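Local coordinates for protein 2-(acetamidomethylene)succinate hydrolase (Mesorhizobium loti, PDB 3KXP) that catalyses the last step of vitamin B6 degradation, hydrolysing (E)-2-(acetamidomethylene)succinate to succinic semialdehyde, acetate, ammonia and carbon dioxide, at residues A[49-61]-A[119-133]. Residues are numbered along the deposited sequence; the frame is centred on the assembly and turned at random.
Sequences ISRRVDIGRITLN and DYADDIAGLIRTLAR
R57 and I55, on the turn of the antiparallel hairpin that starts the mixed sheet of this alpha/beta hydrolase fold, pack against helix 117-131. Strand 49-54, outermost in the sheet of this chain, lies at 99° to helical residues 119-131; the backbones come closest at I55 and G126, whose CA atoms are 5.7 Å apart.

The polar part centres on R57. Its NE gives D123 OD2 a salt-bridging hydrogen bond of 2.9 Å, at 155°, meeting the oxygen on its anti side. A bend at chi3 (-72°) lays the guanidinium across the helix, where D122 CB sits over the centre of one face, 3.4 Å from CZ. NH2 adds weak bonds to the D119 carbonyl and D123 OD2, while water 2 joins NH1 to D122 OD2; D122 OD1 is held by Y155 OH and salt-bridged to K154. D123 OD1 is salt-bridged to R103; an alanine replacing D123 would probably leave both guanidinium groups without that shared counter-charge.

Apolar packing follows I55. Its CG2 lies 3.7 Å from L127 CD2, and its CD1 reaches 3.4 Å from the D123 carbonyl O, close to G126, where a beta carbon would be tight against that methyl. V53 CG1 meets T130 CG2 at 3.9 Å.

T130 turns its hydroxyl back along the helix, OG1 donating to G126 O from above the carbonyl plane. Water 1 donates to both I55 O and G126 O, each at 3.1 Å.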
loop_
_atom_site.group_PDB
_atom_site.type_symbol
_atom_site.label_atom_id
_atom_site.label_comp_id
_atom_site.label_asym_id
_atom_site.label_seq_id
_atom_site.Cartn_x
_atom_site.Cartn_y
_atom_site.Cartn_z
ATOM N N ILE A 49 29.521 -3.521 7.174
ATOM C CA ILE A 49 30.434 -4.512 7.711
ATOM C C ILE A 49 29.840 -5.875 7.376
ATOM O O ILE A 49 28.636 -6.091 7.523
ATOM C CB ILE A 49 30.612 -4.348 9.247
ATOM C CG1 ILE A 49 29.378 -4.855 10.005
ATOM C CG2 ILE A 49 30.847 -2.873 9.575
ATOM C CD1 ILE A 49 29.380 -6.358 10.310
ATOM N N SER A 50 30.681 -6.784 6.901
ATOM C CA SER A 50 30.231 -8.119 6.539
ATOM C C SER A 50 30.681 -9.093 7.605
ATOM O O SER A 50 31.763 -8.944 8.164
ATOM C CB SER A 50 30.824 -8.539 5.195
ATOM O OG SER A 50 30.487 -7.630 4.167
ATOM N N ARG A 51 29.845 -10.081 7.897
ATOM C CA ARG A 51 30.186 -11.081 8.897
ATOM C C ARG A 51 29.281 -12.286 8.742
ATOM O O ARG A 51 28.126 -12.160 8.339
ATOM C CB ARG A 51 30.054 -10.508 10.316
ATOM C CG ARG A 51 28.631 -10.429 10.884
ATOM C CD ARG A 51 28.614 -9.614 12.181
ATOM N NE ARG A 51 27.313 -9.588 12.853
ATOM C CZ ARG A 51 26.849 -10.560 13.636
ATOM N NH1 ARG A 51 27.579 -11.652 13.853
ATOM N NH2 ARG A 51 25.662 -10.435 14.221
ATOM N N ARG A 52 29.817 -13.460 9.041
ATOM C CA ARG A 52 29.034 -14.672 8.942
ATOM C C ARG A 52 28.397 -14.892 10.305
ATOM O O ARG A 52 29.080 -14.910 11.333
ATOM C CB ARG A 52 29.922 -15.856 8.551
ATOM C CG ARG A 52 30.641 -15.677 7.219
ATOM C CD ARG A 52 31.265 -16.980 6.765
ATOM N NE ARG A 52 30.249 -17.885 6.253
ATOM C CZ ARG A 52 30.159 -19.179 6.545
ATOM N NH1 ARG A 52 31.027 -19.753 7.360
ATOM N NH2 ARG A 52 29.187 -19.899 6.012
ATOM N N VAL A 53 27.077 -15.028 10.308
ATOM C CA VAL A 53 26.334 -15.217 11.537
ATOM C C VAL A 53 25.866 -16.643 11.689
ATOM O O VAL A 53 25.193 -17.189 10.817
ATOM C CB VAL A 53 25.105 -14.302 11.580
ATOM C CG1 VAL A 53 24.395 -14.443 12.925
ATOM C CG2 VAL A 53 25.533 -12.859 11.340
ATOM N N ASP A 54 26.234 -17.246 12.810
ATOM C CA ASP A 54 25.833 -18.608 13.106
ATOM C C ASP A 54 24.457 -18.487 13.743
ATOM O O ASP A 54 24.313 -17.888 14.804
ATOM C CB ASP A 54 26.831 -19.241 14.078
ATOM C CG ASP A 54 26.536 -20.703 14.364
ATOM O OD1 ASP A 54 27.389 -21.357 15.006
ATOM O OD2 ASP A 54 25.463 -21.199 13.963
ATOM N N ILE A 55 23.440 -19.016 13.074
ATOM C CA ILE A 55 22.084 -18.953 13.604
ATOM C C ILE A 55 21.636 -20.350 14.029
ATOM O O ILE A 55 20.442 -20.623 14.169
ATOM C CB ILE A 55 21.095 -18.385 12.561
ATOM C CG1 ILE A 55 21.004 -19.323 11.351
ATOM C CG2 ILE A 55 21.540 -16.996 12.133
ATOM C CD1 ILE A 55 19.888 -18.965 10.365
ATOM N N GLY A 56 22.615 -21.230 14.223
ATOM C CA GLY A 56 22.332 -22.586 14.650
ATOM C C GLY A 56 22.152 -23.564 13.512
ATOM O O GLY A 56 23.055 -24.333 13.190
ATOM N N ARG A 57 20.975 -23.536 12.900
ATOM C CA ARG A 57 20.660 -24.436 11.802
ATOM C C ARG A 57 21.626 -24.269 10.635
ATOM O O ARG A 57 21.766 -25.167 9.809
ATOM C CB ARG A 57 19.210 -24.207 11.343
ATOM C CG ARG A 57 18.810 -22.735 11.249
ATOM C CD ARG A 57 17.321 -22.535 10.921
ATOM N NE ARG A 57 16.992 -22.888 9.540
ATOM C CZ ARG A 57 16.430 -24.032 9.170
ATOM N NH1 ARG A 57 16.122 -24.945 10.079
ATOM N NH2 ARG A 57 16.182 -24.268 7.889
ATOM N N ILE A 58 22.306 -23.126 10.582
ATOM C CA ILE A 58 23.249 -22.848 9.502
ATOM C C ILE A 58 23.950 -21.522 9.774
ATOM O O ILE A 58 23.586 -20.804 10.703
ATOM C CB ILE A 58 22.508 -22.770 8.128
ATOM C CG1 ILE A 58 23.508 -22.571 6.990
ATOM C CG2 ILE A 58 21.503 -21.620 8.134
ATOM C CD1 ILE A 58 22.882 -22.603 5.608
ATOM N N THR A 59 24.965 -21.206 8.974
ATOM C CA THR A 59 25.690 -19.953 9.121
ATOM C C THR A 59 25.462 -19.132 7.856
ATOM O O THR A 59 25.610 -19.639 6.736
ATOM C CB THR A 59 27.208 -20.199 9.323
ATOM O OG1 THR A 59 27.411 -20.946 10.533
ATOM C CG2 THR A 59 27.970 -18.867 9.416
ATOM N N LEU A 60 25.101 -17.862 8.036
ATOM C CA LEU A 60 24.830 -16.982 6.906
ATOM C C LEU A 60 25.705 -15.746 6.913
ATOM O O LEU A 60 26.071 -15.252 7.972
ATOM C CB LEU A 60 23.364 -16.540 6.929
ATOM C CG LEU A 60 22.307 -17.641 6.863
ATOM C CD1 LEU A 60 20.917 -17.038 7.037
ATOM C CD2 LEU A 60 22.418 -18.371 5.537
ATOM N N ASN A 61 26.039 -15.247 5.726
ATOM C CA ASN A 61 26.840 -14.033 5.608
ATOM C C ASN A 61 25.871 -12.854 5.485
ATOM O O ASN A 61 24.858 -12.954 4.789
ATOM C CB ASN A 61 27.731 -14.088 4.366
ATOM C CG ASN A 61 28.615 -12.863 4.233
ATOM O OD1 ASN A 61 29.404 -12.568 5.124
ATOM N ND2 ASN A 61 28.484 -12.139 3.118
ATOM N N ASP A 119 12.688 -24.256 4.120
ATOM C CA ASP A 119 14.102 -24.178 4.464
ATOM C C ASP A 119 14.536 -22.722 4.544
ATOM O O ASP A 119 15.064 -22.296 5.568
ATOM C CB ASP A 119 14.946 -24.927 3.430
ATOM C CG ASP A 119 14.589 -26.402 3.354
ATOM O OD1 ASP A 119 14.641 -27.070 4.412
ATOM O OD2 ASP A 119 14.254 -26.894 2.249
ATOM N N TYR A 120 14.302 -21.956 3.481
ATOM C CA TYR A 120 14.681 -20.543 3.477
ATOM C C TYR A 120 13.900 -19.738 4.514
ATOM O O TYR A 120 14.426 -18.778 5.100
ATOM C CB TYR A 120 14.440 -19.901 2.105
ATOM C CG TYR A 120 15.428 -20.250 1.018
ATOM C CD1 TYR A 120 15.201 -21.326 0.162
ATOM C CD2 TYR A 120 16.564 -19.466 0.808
ATOM C CE1 TYR A 120 16.075 -21.612 -0.884
ATOM C CE2 TYR A 120 17.446 -19.742 -0.233
ATOM C CZ TYR A 120 17.195 -20.817 -1.077
ATOM O OH TYR A 120 18.074 -21.109 -2.100
ATOM N N ALA A 121 12.640 -20.114 4.721
ATOM C CA ALA A 121 11.785 -19.418 5.680
ATOM C C ALA A 121 12.293 -19.607 7.113
ATOM O O ALA A 121 12.344 -18.652 7.896
ATOM C CB ALA A 121 10.342 -19.915 5.556
ATOM N N ASP A 122 12.669 -20.837 7.454
ATOM C CA ASP A 122 13.178 -21.108 8.787
ATOM C C ASP A 122 14.500 -20.373 8.993
ATOM O O ASP A 122 14.811 -19.951 10.113
ATOM C CB ASP A 122 13.363 -22.615 9.013
ATOM C CG ASP A 122 12.040 -23.379 9.009
ATOM O OD1 ASP A 122 10.992 -22.773 9.325
ATOM O OD2 ASP A 122 12.049 -24.591 8.702
ATOM N N ASP A 123 15.277 -20.208 7.923
ATOM C CA ASP A 123 16.545 -19.487 8.033
ATOM C C ASP A 123 16.292 -18.064 8.496
ATOM O O ASP A 123 17.052 -17.520 9.292
ATOM C CB ASP A 123 17.275 -19.430 6.690
ATOM C CG ASP A 123 18.015 -20.705 6.369
ATOM O OD1 ASP A 123 18.456 -20.845 5.211
ATOM O OD2 ASP A 123 18.162 -21.563 7.265
ATOM N N ILE A 124 15.220 -17.464 7.983
ATOM C CA ILE A 124 14.862 -16.088 8.323
ATOM C C ILE A 124 14.462 -15.956 9.792
ATOM O O ILE A 124 14.902 -15.039 10.478
ATOM C CB ILE A 124 13.713 -15.578 7.402
ATOM C CG1 ILE A 124 14.199 -15.598 5.948
ATOM C CG2 ILE A 124 13.274 -14.167 7.814
ATOM C CD1 ILE A 124 13.191 -15.113 4.935
ATOM N N ALA A 125 13.627 -16.870 10.267
ATOM C CA ALA A 125 13.204 -16.852 11.662
ATOM C C ALA A 125 14.445 -16.995 12.542
ATOM O O ALA A 125 14.649 -16.228 13.487
ATOM C CB ALA A 125 12.248 -17.998 11.926
ATOM N N GLY A 126 15.279 -17.983 12.216
ATOM C CA GLY A 126 16.491 -18.207 12.978
ATOM C C GLY A 126 17.337 -16.954 13.079
ATOM O O GLY A 126 17.822 -16.609 14.151
ATOM N N LEU A 127 17.499 -16.259 11.959
ATOM C CA LEU A 127 18.307 -15.047 11.904
ATOM C C LEU A 127 17.681 -13.895 12.698
ATOM O O LEU A 127 18.383 -13.129 13.365
ATOM C CB LEU A 127 18.519 -14.659 10.435
ATOM C CG LEU A 127 19.483 -13.539 10.040
ATOM C CD1 LEU A 127 18.825 -12.219 10.305
ATOM C CD2 LEU A 127 20.798 -13.665 10.790
ATOM N N ILE A 128 16.363 -13.765 12.638
ATOM C CA ILE A 128 15.714 -12.708 13.389
ATOM C C ILE A 128 15.907 -12.984 14.883
ATOM O O ILE A 128 16.228 -12.076 15.648
ATOM C CB ILE A 128 14.212 -12.618 13.035
ATOM C CG1 ILE A 128 14.060 -12.223 11.561
ATOM C CG2 ILE A 128 13.522 -11.572 13.915
ATOM C CD1 ILE A 128 12.655 -12.317 11.042
ATOM N N ARG A 129 15.729 -14.237 15.291
ATOM C CA ARG A 129 15.913 -14.615 16.695
ATOM C C ARG A 129 17.357 -14.389 17.140
ATOM O O ARG A 129 17.602 -13.823 18.204
ATOM C CB ARG A 129 15.566 -16.089 16.907
ATOM C CG ARG A 129 14.089 -16.376 16.977
ATOM C CD ARG A 129 13.827 -17.828 16.656
ATOM N NE ARG A 129 12.408 -18.154 16.690
ATOM C CZ ARG A 129 11.888 -19.251 16.154
ATOM N NH1 ARG A 129 12.678 -20.121 15.538
ATOM N NH2 ARG A 129 10.583 -19.487 16.244
ATOM N N THR A 130 18.305 -14.831 16.317
ATOM C CA THR A 130 19.721 -14.690 16.635
ATOM C C THR A 130 20.156 -13.234 16.727
ATOM O O THR A 130 21.005 -12.889 17.546
ATOM C CB THR A 130 20.594 -15.414 15.596
ATOM O OG1 THR A 130 20.270 -16.808 15.605
ATOM C CG2 THR A 130 22.074 -15.242 15.917
ATOM N N LEU A 131 19.580 -12.378 15.894
ATOM C CA LEU A 131 19.941 -10.967 15.927
ATOM C C LEU A 131 19.309 -10.300 17.137
ATOM O O LEU A 131 19.791 -9.276 17.614
ATOM C CB LEU A 131 19.474 -10.263 14.654
ATOM C CG LEU A 131 20.147 -10.669 13.342
ATOM C CD1 LEU A 131 19.556 -9.837 12.209
ATOM C CD2 LEU A 131 21.657 -10.453 13.443
ATOM N N ALA A 132 18.221 -10.895 17.619
ATOM C CA ALA A 132 17.480 -10.394 18.774
ATOM C C ALA A 132 17.445 -8.868 18.852
ATOM O O ALA A 132 17.858 -8.282 19.850
ATOM C CB ALA A 132 18.070 -10.967 20.059
ATOM N N ARG A 133 16.956 -8.233 17.793
ATOM C CA ARG A 133 16.849 -6.779 17.758
ATOM C C ARG A 133 15.408 -6.377 17.480
ATOM O O ARG A 133 15.144 -5.274 17.015
ATOM C CB ARG A 133 17.757 -6.194 16.675
ATOM C CG ARG A 133 19.201 -6.637 16.780
ATOM C CD ARG A 133 20.098 -5.860 15.828
ATOM N NE ARG A 133 21.390 -6.522 15.664
ATOM C CZ ARG A 133 22.406 -6.025 14.966
ATOM N NH1 ARG A 133 22.285 -4.847 14.365
ATOM N NH2 ARG A 133 23.535 -6.714 14.856
HETATM O O HOH W 1 18.335 -19.072 15.909
HETATM O O HOH W 2 13.988 -26.715 9.230
#